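Local coordinates for tryptophane-5-halogenase (Microbispora sp. ATCC PTA-5024, PDB 5UAO), which probably chlorinates, as a flavin-dependent halogenase, a tryptophan at carbon 5 of the indole in the NAI-107 lanthipeptide, at residues Val139-Leu144 and Ala490-Ala495; Leu254-Ala259 and Thr413-Glu418. All blocks are in the same frame, centred on the assembly; numbering follows the deposited sequence.

Contact 1 (Val139-Leu144 and Ala490-Ala495); sequences VNEATL and ARAAAA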
loop_
_atom_site.group_PDB
_atom_site.type_symbol
_atom_site.label_atom_id
_atom_site.label_comp_id
_atom_site.label_asym_id
_atom_site.label_seq_id
_atom_site.Cartn_x
_atom_site.Cartn_y
_atom_site.Cartn_z
ATOM N N VAL A 139 26.807 4.953 8.764
ATOM C CA VAL A 139 25.416 5.032 9.142
ATOM C C VAL A 139 25.187 4.764 10.611
ATOM O O VAL A 139 24.058 4.648 11.031
ATOM C CB VAL A 139 24.519 3.982 8.348
ATOM C CG1 VAL A 139 24.482 4.322 6.902
ATOM C CG2 VAL A 139 25.021 2.537 8.518
ATOM N N ASN A 140 26.265 4.606 11.369
ATOM C CA ASN A 140 26.218 4.061 12.697
ATOM C C ASN A 140 25.869 5.085 13.750
ATOM O O ASN A 140 25.735 4.740 14.875
ATOM C CB ASN A 140 27.547 3.365 13.025
ATOM C CG ASN A 140 27.749 2.096 12.269
ATOM O OD1 ASN A 140 26.868 1.581 11.573
ATOM N ND2 ASN A 140 28.888 1.518 12.472
ATOM N N GLU A 141 25.659 6.326 13.360
ATOM C CA GLU A 141 25.066 7.307 14.240
ATOM C C GLU A 141 23.742 7.816 13.714
ATOM O O GLU A 141 23.290 8.924 14.107
ATOM C CB GLU A 141 26.086 8.479 14.482
ATOM C CG GLU A 141 27.292 7.971 15.307
ATOM C CD GLU A 141 28.092 9.084 15.991
ATOM O OE1 GLU A 141 27.813 10.297 15.765
ATOM O OE2 GLU A 141 29.009 8.744 16.759
ATOM N N ALA A 142 23.071 6.974 12.907
ATOM C CA ALA A 142 21.832 7.373 12.344
ATOM C C ALA A 142 20.678 7.363 13.337
ATOM O O ALA A 142 19.685 8.062 13.109
ATOM C CB ALA A 142 21.459 6.528 11.161
ATOM N N THR A 143 20.797 6.594 14.400
ATOM C CA THR A 143 19.762 6.507 15.413
ATOM C C THR A 143 20.419 6.209 16.773
ATOM O O THR A 143 21.597 5.860 16.853
ATOM C CB THR A 143 18.702 5.394 15.103
ATOM O OG1 THR A 143 19.210 4.103 15.441
ATOM C CG2 THR A 143 18.197 5.378 13.632
ATOM N N LEU A 144 19.623 6.327 17.841
ATOM C CA LEU A 144 20.061 5.987 19.195
ATOM C C LEU A 144 20.369 4.492 19.308
ATOM O O LEU A 144 21.367 4.160 19.875
ATOM C CB LEU A 144 18.979 6.396 20.219
ATOM C CG LEU A 144 19.188 6.135 21.740
ATOM C CD1 LEU A 144 20.468 6.747 22.241
ATOM C CD2 LEU A 144 18.019 6.621 22.610
ATOM N N ALA A 490 24.237 18.346 17.688
ATOM C CA ALA A 490 23.701 18.444 19.056
ATOM C C ALA A 490 22.874 17.236 19.411
ATOM O O ALA A 490 22.958 16.728 20.506
ATOM C CB ALA A 490 22.851 19.703 19.222
ATOM N N ARG A 491 22.016 16.834 18.494
ATOM C CA ARG A 491 21.115 15.730 18.727
ATOM C C ARG A 491 21.924 14.426 18.850
ATOM O O ARG A 491 21.503 13.513 19.581
ATOM C CB ARG A 491 20.157 15.661 17.540
ATOM C CG ARG A 491 18.911 14.835 17.725
ATOM C CD ARG A 491 17.839 15.419 16.816
ATOM N NE ARG A 491 18.366 15.374 15.473
ATOM C CZ ARG A 491 18.242 16.286 14.533
ATOM N NH1 ARG A 491 17.565 17.415 14.714
ATOM N NH2 ARG A 491 18.829 16.052 13.371
ATOM N N ALA A 492 23.017 14.314 18.064
ATOM C CA ALA A 492 23.898 13.142 18.104
ATOM C C ALA A 492 24.574 13.040 19.442
ATOM O O ALA A 492 24.683 11.948 20.011
ATOM C CB ALA A 492 24.955 13.151 16.983
ATOM N N ALA A 493 25.057 14.170 19.936
ATOM C CA ALA A 493 25.744 14.208 21.245
ATOM C C ALA A 493 24.790 13.837 22.392
ATOM O O ALA A 493 25.170 13.064 23.247
ATOM C CB ALA A 493 26.377 15.562 21.462
ATOM N N ALA A 494 23.543 14.321 22.375
ATOM C CA ALA A 494 22.528 13.887 23.349
ATOM C C ALA A 494 22.359 12.366 23.301
ATOM O O ALA A 494 22.451 11.683 24.338
ATOM C CB ALA A 494 21.200 14.541 23.084
ATOM N N ALA A 495 22.155 11.835 22.085
ATOM C CA ALA A 495 22.046 10.381 21.866
ATOM C C ALA A 495 23.278 9.562 22.338
ATOM O O ALA A 495 23.104 8.523 22.992
ATOM C CB ALA A 495 21.735 10.075 20.397
#

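Contact 2 (Leu254-Ala259 and Thr413-Glu418); sequences LFTDAA and TPFWKE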
loop_
_atom_site.group_PDB
_atom_site.type_symbol
_atom_site.label_atom_id
_atom_site.label_comp_id
_atom_site.label_asym_id
_atom_site.label_seq_id
_atom_site.Cartn_x
_atom_site.Cartn_y
_atom_site.Cartn_z
ATOM N N LEU A 254 18.574 -15.822 -4.577
ATOM C CA LEU A 254 18.984 -16.301 -3.281
ATOM C C LEU A 254 19.548 -17.715 -3.545
ATOM O O LEU A 254 18.815 -18.647 -3.867
ATOM C CB LEU A 254 17.778 -16.230 -2.322
ATOM C CG LEU A 254 17.172 -14.815 -2.144
ATOM C CD1 LEU A 254 15.964 -14.830 -1.232
ATOM C CD2 LEU A 254 18.211 -13.937 -1.453
ATOM N N PHE A 255 20.872 -17.816 -3.510
ATOM C CA PHE A 255 21.606 -19.003 -3.961
ATOM C C PHE A 255 22.003 -19.975 -2.825
ATOM O O PHE A 255 22.565 -21.032 -3.101
ATOM C CB PHE A 255 23.003 -18.579 -4.474
ATOM C CG PHE A 255 23.037 -17.592 -5.552
ATOM C CD1 PHE A 255 21.984 -17.400 -6.428
ATOM C CD2 PHE A 255 24.224 -16.909 -5.778
ATOM C CE1 PHE A 255 22.099 -16.513 -7.505
ATOM C CE2 PHE A 255 24.351 -16.016 -6.845
ATOM C CZ PHE A 255 23.285 -15.809 -7.700
ATOM N N THR A 256 21.922 -19.563 -1.555
ATOM C CA THR A 256 22.330 -20.472 -0.480
ATOM C C THR A 256 21.286 -21.559 -0.218
ATOM O O THR A 256 20.123 -21.320 -0.439
ATOM C CB THR A 256 22.576 -19.694 0.817
ATOM O OG1 THR A 256 21.415 -18.959 1.168
ATOM C CG2 THR A 256 23.731 -18.729 0.630
ATOM N N ASP A 257 21.686 -22.711 0.305
ATOM C CA ASP A 257 20.761 -23.800 0.507
ATOM C C ASP A 257 21.063 -24.700 1.678
ATOM O O ASP A 257 20.429 -25.762 1.815
ATOM C CB ASP A 257 20.746 -24.682 -0.762
ATOM C CG ASP A 257 22.130 -25.184 -1.147
ATOM O OD1 ASP A 257 23.180 -24.790 -0.570
ATOM O OD2 ASP A 257 22.181 -26.033 -2.031
ATOM N N ALA A 258 22.048 -24.333 2.504
ATOM C CA ALA A 258 22.467 -25.154 3.626
ATOM C C ALA A 258 23.011 -24.279 4.721
ATOM O O ALA A 258 23.465 -23.170 4.450
ATOM C CB ALA A 258 23.528 -26.193 3.183
ATOM N N ALA A 259 22.942 -24.798 5.954
ATOM C CA ALA A 259 23.588 -24.191 7.093
ATOM C C ALA A 259 24.210 -25.226 8.020
ATOM O O ALA A 259 23.609 -26.266 8.362
ATOM C CB ALA A 259 22.578 -23.374 7.877
ATOM N N THR A 413 36.059 -13.883 -3.230
ATOM C CA THR A 413 35.962 -15.329 -3.428
ATOM C C THR A 413 35.037 -15.612 -4.629
ATOM O O THR A 413 34.258 -14.758 -5.022
ATOM C CB THR A 413 35.367 -16.020 -2.183
ATOM O OG1 THR A 413 34.020 -15.549 -1.996
ATOM C CG2 THR A 413 36.228 -15.768 -0.916
ATOM N N PRO A 414 35.129 -16.819 -5.216
ATOM C CA PRO A 414 34.302 -17.098 -6.409
ATOM C C PRO A 414 32.795 -16.982 -6.074
ATOM O O PRO A 414 32.055 -16.408 -6.872
ATOM C CB PRO A 414 34.714 -18.521 -6.824
ATOM C CG PRO A 414 36.060 -18.761 -6.189
ATOM C CD PRO A 414 36.034 -17.941 -4.892
ATOM N N PHE A 415 32.358 -17.447 -4.891
ATOM C CA PHE A 415 30.947 -17.203 -4.465
ATOM C C PHE A 415 30.581 -15.724 -4.521
ATOM O O PHE A 415 29.523 -15.376 -5.083
ATOM C CB PHE A 415 30.626 -17.785 -3.096
ATOM C CG PHE A 415 29.252 -17.443 -2.633
ATOM C CD1 PHE A 415 28.180 -18.224 -3.011
ATOM C CD2 PHE A 415 29.002 -16.298 -1.898
ATOM C CE1 PHE A 415 26.890 -17.875 -2.641
ATOM C CE2 PHE A 415 27.714 -15.982 -1.461
ATOM C CZ PHE A 415 26.649 -16.775 -1.850
ATOM N N TRP A 416 31.426 -14.820 -4.013
ATOM C CA TRP A 416 31.058 -13.448 -3.888
ATOM C C TRP A 416 31.192 -12.690 -5.179
ATOM O O TRP A 416 30.378 -11.819 -5.492
ATOM C CB TRP A 416 31.756 -12.745 -2.714
ATOM C CG TRP A 416 31.025 -13.072 -1.372
ATOM C CD1 TRP A 416 31.459 -13.878 -0.398
ATOM C CD2 TRP A 416 29.704 -12.638 -0.973
ATOM N NE1 TRP A 416 30.525 -13.990 0.595
ATOM C CE2 TRP A 416 29.425 -13.246 0.252
ATOM C CE3 TRP A 416 28.725 -11.830 -1.558
ATOM C CZ2 TRP A 416 28.197 -13.083 0.911
ATOM C CZ3 TRP A 416 27.501 -11.639 -0.894
ATOM C CH2 TRP A 416 27.269 -12.273 0.348
ATOM N N LYS A 417 32.156 -13.064 -5.985
ATOM C CA LYS A 417 32.178 -12.566 -7.353
ATOM C C LYS A 417 30.905 -12.928 -8.125
ATOM O O LYS A 417 30.285 -12.060 -8.788
ATOM C CB LYS A 417 33.431 -13.095 -8.073
ATOM C CG LYS A 417 34.731 -12.469 -7.547
ATOM C CD LYS A 417 35.962 -13.034 -8.274
ATOM C CE LYS A 417 37.126 -12.038 -8.320
ATOM N NZ LYS A 417 37.391 -11.366 -6.998
ATOM N N GLU A 418 30.490 -14.181 -8.024
ATOM C CA GLU A 418 29.261 -14.631 -8.680
ATOM C C GLU A 418 28.040 -13.893 -8.143
ATOM O O GLU A 418 27.200 -13.473 -8.906
ATOM C CB GLU A 418 29.067 -16.112 -8.467
ATOM C CG GLU A 418 27.802 -16.722 -9.045
ATOM C CD GLU A 418 27.909 -16.998 -10.542
ATOM O OE1 GLU A 418 28.837 -16.454 -11.175
ATOM O OE2 GLU A 418 27.061 -17.762 -11.075
#

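Contact 1 (Val139-Leu144 and Ala490-Ala495)
L144 and A495 carry the apolar half of this contact between a loop and a distant helix. CD1 of L144 lies 4.0 Å from CB of A495, and the same methyl comes to 3.3 Å from A495 O, so one branch of the leucine touches both the alanine methyl and that residue's own carbonyl oxygen, an approach without a hydrogen bond. With CG of L144 anti to the backbone N (chi1 180°), the side chain extends from the first turn of helix 144-151, and chi2 (55°) sets CD1 as the methyl that meets helix 485-501. A495 points its CB toward the loop, whereas the CB of L144 does not face the helix and the leucine reaches across through its end. The CA atoms of L144 and A495 are 5.5 Å apart, a close approach consistent with the small alanine side chain.

The setting is a loop between helices 129-136 and 144-151 that packs against the run of alanines on helix 485-501. V139 to A142 form a type I beta turn, closed by the bond from A142 N to V139 O (3.1 Å), and the chain then enters helix 144-151 at T143. This residue is the N-cap: its OG1 bonds to A146 N and also to D121 OD1, which ties the helix start to the neighbouring loop.

One turn back along helix 485-501 the contact changes character. Here A492 offers its CB to a carboxylate, with OE1 of E141 at 4.2 Å, a van der Waals approach between a polar atom and a methyl. The other carboxylate oxygen, OE2, makes a long, weak ion pair with R496. M147 of helix 144-151 packs against E141, A492 and A495 alike, while V127 touches both alanines.

Contact 2 (Leu254-Ala259 and Thr413-Glu418)
F255 meets F415 where the chain leading into strand 258-264 passes the first turn of helix 414-422. The strand belongs to the mixed sheet in which 258-264 pairs with 293-299, and D257 and A258 both face F299 in a classic beta bulge; the contact therefore joins the entrance of a sheet strand to the start of a helix.

The more buried part is built from rings and a methyl, with T256 and F415 both inside the protein and the two phenylalanines covering the larger areas. CE1 of F415 comes to the edge of the F255 ring, near its plane, at 4.2 Å from CD2 of F255. Since F415 sets its CG anti to the backbone N (chi1 175°), its ring is carried out from the helix toward the 254-259 segment. T256 adds its methyl, with CG2 4.3 Å from F415 CZ. Y405 of helix 383-406 touches both T256 and F415, and its ring meets that of W416. Within the helix, CE2 of F415 lies 3.6 Å above the plane of the W416 ring, over its centre. The indole NE1 is hydrogen-bonded to M279 O, which together with the ring packing on Y405 and F415 holds the indole in place. T413, the N-cap, receives a weak bond from W416 N at its OG1.

At the solvent margin the cover is thinner, though the atoms approach as closely. E418 is exposed, and its aliphatic part rather than its charge makes the contact with F255, itself partly exposed. The two side chains cross at about a right angle, with the carboxylate plane turned 48° from the phenyl plane. The E418 chain bends at chi2 (80°), and its CG meets the ring of F255 at CE2, 4.2 Å away.

Overall arrangement
Contact 2 is nested, in chain order, inside the long loop closed by contact 1: residues 139-144 come first, then 254-259 and 413-418, and 490-495 last. In space the two are well separated, with centres 35 Å apart and nearest atoms about 17 Å apart. They share no helix or strand and join separate parts of the fold. Contact 1 lies among helices, its centre 26 Å from that of the chain, bringing the start of helix 144-151 against helix 485-501. Contact 2 sets the strand 258-264 region against helix 414-422 nearer the flavin: the T256 side chain is about 9 Å from FAD, and A259 touches the cofactor.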